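Local coordinates for protein dipeptide Epimerase (Enterococcus faecalis V583, PDB 3JVA) that belongs, as a dipeptide epimerase, to the mandelate racemase/muconate lactonizing enzyme family of the enolase superfamily and carries a bound magnesium ion, at residues V129-T134 with A321-E326. Numbering follows the deposited sequence.
Sequences VITDIT and ATFGLE
The hydroxyl of Thr131, whose methyl meets the edge of the Phe323 ring, is gripped by several groups: OG1 donates to the carbonyl O of Asp132 at 2.8 Å, accepts a hydrogen bond from Leu319 N and has a weak hydrogen bond to Ala317 O. The bond to Asp132 O is bent at the acceptor, with a C=O...OG1 angle of 128° and the donor tilted 18° from the carbonyl plane. These bonds hold Thr131 OG1 anti to the backbone N (chi1 177°), which fixes the side chain's rotation and presents Thr131 CG2 to the ring edge, 4.0 Å from both CE2 and CZ of Phe323. Asp132 O lies near the ring plane as well, 4.4 Å from Phe323 CE2. From a different, oblique direction comes Ile133, with CG1 anti to its own backbone N and the extended chain placing Ile133 CD1 3.9 Å from Phe323 CD2. Strand 128-134 is the first strand of the C-terminal TIM-type barrel, a modified (beta/alpha)8 barrel in this superfamily, and Phe323 packs against it from a 3-10 turn after strand 314-317, the eighth. All four touching residues are buried, and no hydrogen bond spans the two segments. Asp132 OD2 forms a salt bridge with Arg187 NH1; the Asp132 side chain is about 10 Å from the magnesium ion. Phe323 O accepts a hydrogen bond from Lys16 NZ of strand 3-21.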
loop_
_atom_site.group_PDB
_atom_site.type_symbol
_atom_site.label_atom_id
_atom_site.label_comp_id
_atom_site.label_asym_id
_atom_site.label_seq_id
_atom_site.Cartn_x
_atom_site.Cartn_y
_atom_site.Cartn_z
ATOM N N VAL B 129 35.104 21.298 -15.274
ATOM C CA VAL B 129 34.595 20.024 -14.789
ATOM C C VAL B 129 35.590 18.897 -15.054
ATOM O O VAL B 129 36.261 18.873 -16.080
ATOM C CB VAL B 129 33.223 19.699 -15.437
ATOM C CG1 VAL B 129 33.362 19.587 -16.941
ATOM C CG2 VAL B 129 32.650 18.420 -14.838
ATOM N N ILE B 130 35.698 17.984 -14.095
ATOM C CA ILE B 130 36.599 16.845 -14.198
ATOM C C ILE B 130 35.888 15.654 -14.819
ATOM O O ILE B 130 34.816 15.260 -14.368
ATOM C CB ILE B 130 37.112 16.415 -12.807
ATOM C CG1 ILE B 130 37.931 17.548 -12.183
ATOM C CG2 ILE B 130 37.946 15.140 -12.929
ATOM C CD1 ILE B 130 38.293 17.315 -10.729
ATOM N N THR B 131 36.479 15.080 -15.856
ATOM C CA THR B 131 35.876 13.921 -16.486
ATOM C C THR B 131 36.723 12.681 -16.290
ATOM O O THR B 131 37.933 12.767 -16.058
ATOM C CB THR B 131 35.687 14.114 -18.006
ATOM O OG1 THR B 131 35.150 12.908 -18.566
ATOM C CG2 THR B 131 37.022 14.422 -18.688
ATOM N N ASP B 132 36.077 11.523 -16.357
ATOM C CA ASP B 132 36.802 10.268 -16.261
ATOM C C ASP B 132 37.171 9.978 -17.708
ATOM O O ASP B 132 36.968 10.813 -18.594
ATOM C CB ASP B 132 35.902 9.134 -15.732
ATOM C CG ASP B 132 34.696 8.852 -16.636
ATOM O OD1 ASP B 132 34.799 9.013 -17.875
ATOM O OD2 ASP B 132 33.641 8.442 -16.106
ATOM N N ILE B 133 37.724 8.801 -17.948
ATOM C CA ILE B 133 38.043 8.387 -19.300
ATOM C C ILE B 133 37.765 6.894 -19.346
ATOM O O ILE B 133 38.096 6.154 -18.407
ATOM C CB ILE B 133 39.516 8.684 -19.700
ATOM C CG1 ILE B 133 39.709 8.342 -21.184
ATOM C CG2 ILE B 133 40.480 7.881 -18.843
ATOM C CD1 ILE B 133 41.012 8.857 -21.768
ATOM N N THR B 134 37.123 6.462 -20.423
ATOM C CA THR B 134 36.767 5.061 -20.597
ATOM C C THR B 134 37.899 4.264 -21.231
ATOM O O THR B 134 38.496 4.691 -22.212
ATOM C CB THR B 134 35.499 4.929 -21.479
ATOM O OG1 THR B 134 34.397 5.581 -20.834
ATOM C CG2 THR B 134 35.148 3.462 -21.708
ATOM N N ALA B 321 34.444 11.629 -25.201
ATOM C CA ALA B 321 34.368 11.394 -26.640
ATOM C C ALA B 321 35.430 12.104 -27.485
ATOM O O ALA B 321 35.938 11.523 -28.444
ATOM C CB ALA B 321 32.972 11.744 -27.155
ATOM N N THR B 322 35.780 13.344 -27.150
ATOM C CA THR B 322 36.771 14.046 -27.965
ATOM C C THR B 322 38.147 13.398 -27.916
ATOM O O THR B 322 38.933 13.538 -28.856
ATOM C CB THR B 322 36.925 15.542 -27.578
ATOM O OG1 THR B 322 37.502 15.660 -26.271
ATOM C CG2 THR B 322 35.570 16.244 -27.604
ATOM N N PHE B 323 38.431 12.677 -26.834
ATOM C CA PHE B 323 39.732 12.026 -26.681
ATOM C C PHE B 323 39.945 10.870 -27.651
ATOM O O PHE B 323 41.081 10.456 -27.885
ATOM C CB PHE B 323 39.916 11.501 -25.251
ATOM C CG PHE B 323 39.606 12.506 -24.180
ATOM C CD1 PHE B 323 39.772 13.867 -24.401
ATOM C CD2 PHE B 323 39.168 12.080 -22.930
ATOM C CE1 PHE B 323 39.507 14.793 -23.392
ATOM C CE2 PHE B 323 38.901 12.995 -21.914
ATOM C CZ PHE B 323 39.070 14.349 -22.144
ATOM N N GLY B 324 38.856 10.344 -28.205
ATOM C CA GLY B 324 38.974 9.233 -29.134
ATOM C C GLY B 324 38.755 9.586 -30.593
ATOM O O GLY B 324 38.604 8.692 -31.429
ATOM N N LEU B 325 38.736 10.878 -30.907
ATOM C CA LEU B 325 38.524 11.335 -32.281
ATOM C C LEU B 325 39.853 11.544 -33.013
ATOM O O LEU B 325 40.799 12.082 -32.441
ATOM C CB LEU B 325 37.746 12.655 -32.276
ATOM C CG LEU B 325 36.373 12.681 -31.592
ATOM C CD1 LEU B 325 35.778 14.076 -31.716
ATOM C CD2 LEU B 325 35.452 11.648 -32.227
ATOM N N GLU B 326 39.921 11.129 -34.274
ATOM C CA GLU B 326 41.147 11.301 -35.057
ATOM C C GLU B 326 41.382 12.754 -35.438
ATOM O O GLU B 326 42.519 13.172 -35.649
ATOM C CB GLU B 326 41.107 10.435 -36.316
ATOM C CG GLU B 326 41.427 8.975 -36.059
ATOM C CD GLU B 326 42.874 8.748 -35.651
ATOM O OE1 GLU B 326 43.234 7.583 -35.383
ATOM O OE2 GLU B 326 43.654 9.727 -35.603
#